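Local coordinates for calcium-dependent protein kinase, putative (Plasmodium falciparum, PDB 3MSE) that probably phosphorylates serine and threonine residues of proteins under calcium control, this chain being its C-terminal calcium-binding domain of EF-hands, at residues Ser17-Ile22 and Lys137-Asn142; Ile125-Ile130 and Asn146-Val151. All blocks are in the same frame, centred on the assembly; numbering follows the deposited sequence.

How the contacts relate
Contacts 1 and 2 lie side by side at the C-terminal EF-hand end of the chain, their centres about 10 Å apart, and both draw on helix 141-152. Ile19 ties them together: its CG2 packs at 3.6 Å on Phe147 CD2, while its CD1 lies 4.1 Å from Ile130 CG2. A polar link adds to this, for Lys127 NZ of contact 2 probably donates to Asn141 OD1 of contact 1 over 2.8 Å. Contact 2 contains the calcium ligand Asp129 itself. Contact 1 is further removed, the side chain of Ile19 being about 10 Å from that of Asp129, with the apolar packing of Ile130 in between.

Contact 1. Residues Ser17-Ile22 and Lys137-Asn142; sequences SNIRNI and KVLDNN
The first turn of the long helix 18-48 meets the loop 137-140 that leads from helix 127-133 of the C-terminal EF-hand into helix 141-152, and Leu139 is the residue that joins them. Its two methyls mostly take different partners. Leu139 CD1 lies 3.8 Å from Ile22 CD1, the two side chains meeting tip to tip, and 3.9 Å from Ile19 CG1. CD2 turns to Asn18, where it touches CB and sits 3.7 Å from ND2, so the amide end of Asn18 lies against an apolar methyl. In Ile19 and Ile22 alike, CG1 stands anti to the carbonyl carbon (chi1 -66° and -73°), which puts this branch, rather than CG2, against the loop. Lys137 runs past Ile22 in the opposite direction. Its chain is bent at chi2 and chi4, and its methylene CE rests 3.9 Å from Ile22 CG1, while NZ goes on to bond Asn85 of the second subunit.

Both segments enter helices through capping bonds. Ser17 OG accepts from Arg20 N at 3.1 Å in a nearly straight bond (163°); Asp140 OD1 takes Asn142 N only weakly. On the flank of the helix, Arg20 grips Asn21 OD1 side-on with NE and NH2, the latter at 2.8 Å, the oxygen lying close to the guanidinium plane; Asn21 ND2 is bonded to Tyr13 O.

Ile19 and Leu139 also touch Val134, and Ile22 touches Leu133 of helix 127-133. Ile84 of the second subunit packs on Ile22 and Lys137, whereas Arg20 faces helix 169-177 through Tyr175 and Met176.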
# COMPACT_ATOMS: atom_id res chain seq x y z
N SER A 17 -11.15 11.48 16.61
CA SER A 17 -11.36 10.73 17.84
C SER A 17 -10.30 9.66 18.04
O SER A 17 -9.62 9.25 17.09
CB SER A 17 -12.75 10.09 17.85
OG SER A 17 -12.87 9.11 16.82
N ASN A 18 -10.16 9.20 19.28
CA ASN A 18 -9.24 8.14 19.58
C ASN A 18 -9.59 6.86 18.81
O ASN A 18 -8.71 6.21 18.26
CB ASN A 18 -9.18 7.91 21.08
CG ASN A 18 -8.31 8.95 21.79
OD1 ASN A 18 -7.19 9.25 21.35
ND2 ASN A 18 -8.82 9.48 22.89
N ILE A 19 -10.88 6.56 18.71
CA ILE A 19 -11.35 5.37 17.97
C ILE A 19 -11.06 5.43 16.46
O ILE A 19 -10.58 4.45 15.86
CB ILE A 19 -12.84 5.04 18.27
CG1 ILE A 19 -12.96 4.62 19.75
CG2 ILE A 19 -13.36 3.94 17.35
CD1 ILE A 19 -14.40 4.53 20.30
N ARG A 20 -11.31 6.59 15.84
CA ARG A 20 -10.90 6.81 14.44
C ARG A 20 -9.42 6.53 14.27
O ARG A 20 -9.00 5.84 13.33
CB ARG A 20 -11.19 8.26 14.03
CG ARG A 20 -11.48 8.48 12.57
CD ARG A 20 -10.28 8.49 11.63
NE ARG A 20 -9.16 9.33 12.02
CZ ARG A 20 -8.46 10.13 11.19
NH1 ARG A 20 -8.80 10.25 9.91
NH2 ARG A 20 -7.43 10.82 11.65
N ASN A 21 -8.62 7.07 15.17
CA ASN A 21 -7.19 6.94 15.05
C ASN A 21 -6.69 5.52 15.39
O ASN A 21 -5.71 5.07 14.83
CB ASN A 21 -6.49 8.01 15.90
CG ASN A 21 -6.69 9.43 15.31
OD1 ASN A 21 -7.16 9.57 14.18
ND2 ASN A 21 -6.33 10.45 16.07
N ILE A 22 -7.38 4.83 16.28
CA ILE A 22 -7.09 3.41 16.52
C ILE A 22 -7.26 2.61 15.23
O ILE A 22 -6.37 1.82 14.85
CB ILE A 22 -7.92 2.86 17.68
CG1 ILE A 22 -7.37 3.43 18.99
CG2 ILE A 22 -7.85 1.28 17.72
CD1 ILE A 22 -8.33 3.39 20.14
N LYS A 137 -7.20 0.03 25.95
CA LYS A 137 -7.20 1.49 25.95
C LYS A 137 -8.11 1.94 27.06
O LYS A 137 -9.13 1.28 27.35
CB LYS A 137 -7.73 2.05 24.62
CG LYS A 137 -7.10 1.50 23.35
CD LYS A 137 -5.71 2.07 23.12
CE LYS A 137 -5.18 1.72 21.72
NZ LYS A 137 -4.67 0.32 21.63
N VAL A 138 -7.76 3.07 27.68
CA VAL A 138 -8.50 3.59 28.83
C VAL A 138 -9.92 4.09 28.49
O VAL A 138 -10.73 4.35 29.39
CB VAL A 138 -7.65 4.63 29.63
CG1 VAL A 138 -7.07 5.71 28.71
CG2 VAL A 138 -8.44 5.25 30.77
N LEU A 139 -10.23 4.19 27.19
CA LEU A 139 -11.57 4.58 26.70
C LEU A 139 -12.72 3.77 27.29
O LEU A 139 -12.55 2.60 27.66
CB LEU A 139 -11.63 4.45 25.17
CG LEU A 139 -10.50 4.99 24.30
CD1 LEU A 139 -10.70 4.51 22.87
CD2 LEU A 139 -10.43 6.51 24.36
N ASP A 140 -13.91 4.38 27.33
CA ASP A 140 -15.09 3.81 27.98
C ASP A 140 -16.31 3.82 27.07
O ASP A 140 -16.19 4.03 25.86
CB ASP A 140 -15.39 4.56 29.30
CG ASP A 140 -15.64 6.07 29.09
OD1 ASP A 140 -16.18 6.50 28.04
OD2 ASP A 140 -15.28 6.84 30.00
N ASN A 141 -17.50 3.61 27.65
CA ASN A 141 -18.73 3.51 26.86
C ASN A 141 -19.23 4.81 26.22
O ASN A 141 -19.90 4.77 25.17
CB ASN A 141 -19.85 2.88 27.70
CG ASN A 141 -20.61 1.83 26.93
OD1 ASN A 141 -21.75 2.04 26.51
ND2 ASN A 141 -19.96 0.68 26.70
N ASN A 142 -18.92 5.95 26.84
CA ASN A 142 -19.24 7.27 26.29
C ASN A 142 -18.56 7.49 24.93
O ASN A 142 -19.20 7.87 23.95
CB ASN A 142 -18.80 8.37 27.27
CG ASN A 142 -19.28 9.76 26.85
OD1 ASN A 142 -20.44 9.95 26.46
ND2 ASN A 142 -18.38 10.75 26.95

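Contact 2. Residues Ile125-Ile130 and Asn146-Val151; sequences ISKSDI and NFFLSV. With CA (calcium ion), chain B.
Apolar packing centres on two consecutive aromatic residues of helix 141-152, Phe148 and Phe147, which meet the exiting helix 127-133 of the calcium-bound EF-hand. Ile130 touches both rings. Its CG1 lies 3.5 Å from Phe148 CE2, the two side chains sliding past each other in opposite directions, and its CD1 reaches 3.7 Å to Phe147 CE1, where the side chains cross at about a right angle. With CG anti to the backbone N (chi1 168°), the Phe147 ring is carried toward Ile130; one face of this ring takes Val151 CG2 from the following turn, offset toward the rim.

Polar backbone atoms meet the edge of the other ring. Phe148 thrusts its far end against the start of helix 127-133: CZ is 3.4 Å from Ser126 O and CE1 is 3.7 Å from Ile125 O, both oxygens lying near the ring plane. The slightly positive C-H rim probably suits these carbonyls. Lys127 N also stands close to CZ, in an oblique position.

Metal and hydrogen bonds hold the other side of the same turn. Asp129 OD2 binds the calcium ion at 2.5 Å and accepts from Ser126 N at 3.1 Å in a nearly straight bond (172°), on its anti side and 31° out of the carboxylate plane. Two waters also bind the ion: one pairs with Ser126 OG, the other donates to Asp129 OD1. Asp118, Asp122 and Tyr124 O supply further ligands, as in an EF-hand loop.

Ile125 packs on Phe114 and Ile117 of helix 109-117 and on Phe172 of helix 169-177, and its backbone pairs with that of Ile167. Phe147 also packs on Ile23 of helix 18-48.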
# COMPACT_ATOMS: atom_id res chain seq x y z
N ILE A 125 -19.92 -4.52 12.09
CA ILE A 125 -19.22 -4.05 13.29
C ILE A 125 -20.22 -3.68 14.38
O ILE A 125 -20.91 -2.67 14.27
CB ILE A 125 -18.22 -2.88 13.01
CG1 ILE A 125 -16.99 -3.40 12.25
CG2 ILE A 125 -17.79 -2.20 14.32
CD1 ILE A 125 -16.01 -2.31 11.82
N SER A 126 -20.30 -4.51 15.42
CA SER A 126 -21.20 -4.28 16.54
C SER A 126 -20.55 -3.42 17.60
O SER A 126 -19.35 -3.12 17.55
CB SER A 126 -21.66 -5.61 17.16
OG SER A 126 -20.55 -6.39 17.60
N LYS A 127 -21.36 -3.02 18.57
CA LYS A 127 -20.88 -2.31 19.74
C LYS A 127 -19.79 -3.14 20.46
O LYS A 127 -18.75 -2.60 20.87
CB LYS A 127 -22.06 -2.02 20.67
CG LYS A 127 -21.88 -0.82 21.57
CD LYS A 127 -21.38 -1.23 22.95
CE LYS A 127 -21.19 -0.02 23.86
NZ LYS A 127 -22.48 0.65 24.19
N SER A 128 -20.03 -4.45 20.58
CA SER A 128 -19.08 -5.32 21.27
C SER A 128 -17.76 -5.48 20.49
O SER A 128 -16.70 -5.69 21.09
CB SER A 128 -19.71 -6.68 21.61
OG SER A 128 -19.63 -7.59 20.52
N ASP A 129 -17.81 -5.37 19.17
CA ASP A 129 -16.58 -5.38 18.37
C ASP A 129 -15.68 -4.17 18.67
O ASP A 129 -14.44 -4.28 18.65
CB ASP A 129 -16.92 -5.43 16.89
CG ASP A 129 -17.43 -6.80 16.45
OD1 ASP A 129 -17.00 -7.83 17.02
OD2 ASP A 129 -18.25 -6.84 15.53
N ILE A 130 -16.31 -3.03 18.97
CA ILE A 130 -15.58 -1.81 19.32
C ILE A 130 -15.11 -1.87 20.77
O ILE A 130 -13.99 -1.45 21.07
CB ILE A 130 -16.44 -0.52 19.09
CG1 ILE A 130 -16.81 -0.37 17.60
CG2 ILE A 130 -15.70 0.73 19.60
CD1 ILE A 130 -15.63 -0.21 16.64
N ASN A 146 -20.42 7.82 20.98
CA ASN A 146 -20.03 8.92 20.08
C ASN A 146 -19.60 8.41 18.71
O ASN A 146 -20.04 8.95 17.68
CB ASN A 146 -18.89 9.74 20.68
CG ASN A 146 -19.30 10.50 21.94
OD1 ASN A 146 -20.50 10.59 22.26
ND2 ASN A 146 -18.31 11.05 22.66
N PHE A 147 -18.76 7.38 18.69
CA PHE A 147 -18.26 6.84 17.44
C PHE A 147 -19.39 6.29 16.56
O PHE A 147 -19.39 6.50 15.34
CB PHE A 147 -17.18 5.79 17.69
CG PHE A 147 -16.81 4.98 16.47
CD1 PHE A 147 -17.29 3.69 16.32
CD2 PHE A 147 -15.99 5.52 15.48
CE1 PHE A 147 -16.97 2.94 15.19
CE2 PHE A 147 -15.66 4.78 14.36
CZ PHE A 147 -16.15 3.48 14.21
N PHE A 148 -20.35 5.59 17.17
CA PHE A 148 -21.48 5.02 16.42
C PHE A 148 -22.41 6.09 15.86
O PHE A 148 -22.93 5.96 14.74
CB PHE A 148 -22.24 3.99 17.26
CG PHE A 148 -21.65 2.60 17.19
CD1 PHE A 148 -22.08 1.69 16.23
CD2 PHE A 148 -20.64 2.21 18.07
CE1 PHE A 148 -21.52 0.41 16.16
CE2 PHE A 148 -20.07 0.94 18.01
CZ PHE A 148 -20.51 0.04 17.05
N LEU A 149 -22.60 7.16 16.63
CA LEU A 149 -23.38 8.31 16.18
C LEU A 149 -22.70 9.00 14.99
O LEU A 149 -23.37 9.32 13.99
CB LEU A 149 -23.64 9.28 17.35
CG LEU A 149 -24.57 8.72 18.45
CD1 LEU A 149 -24.51 9.54 19.74
CD2 LEU A 149 -26.03 8.54 17.96
N SER A 150 -21.38 9.18 15.09
CA SER A 150 -20.60 9.76 13.99
C SER A 150 -20.73 8.95 12.70
O SER A 150 -21.03 9.51 11.64
CB SER A 150 -19.14 9.94 14.38
OG SER A 150 -19.01 10.84 15.47
N VAL A 151 -20.52 7.64 12.78
CA VAL A 151 -20.67 6.75 11.63
C VAL A 151 -22.06 6.87 10.98
O VAL A 151 -22.17 6.94 9.75
CB VAL A 151 -20.37 5.27 12.01
CG1 VAL A 151 -20.80 4.31 10.90
CG2 VAL A 151 -18.89 5.09 12.35
CA CA B . -19.26 -8.58 14.05
O HOH W 1 -20.66 -8.33 15.44
O HOH W 2 -17.99 -9.97 15.38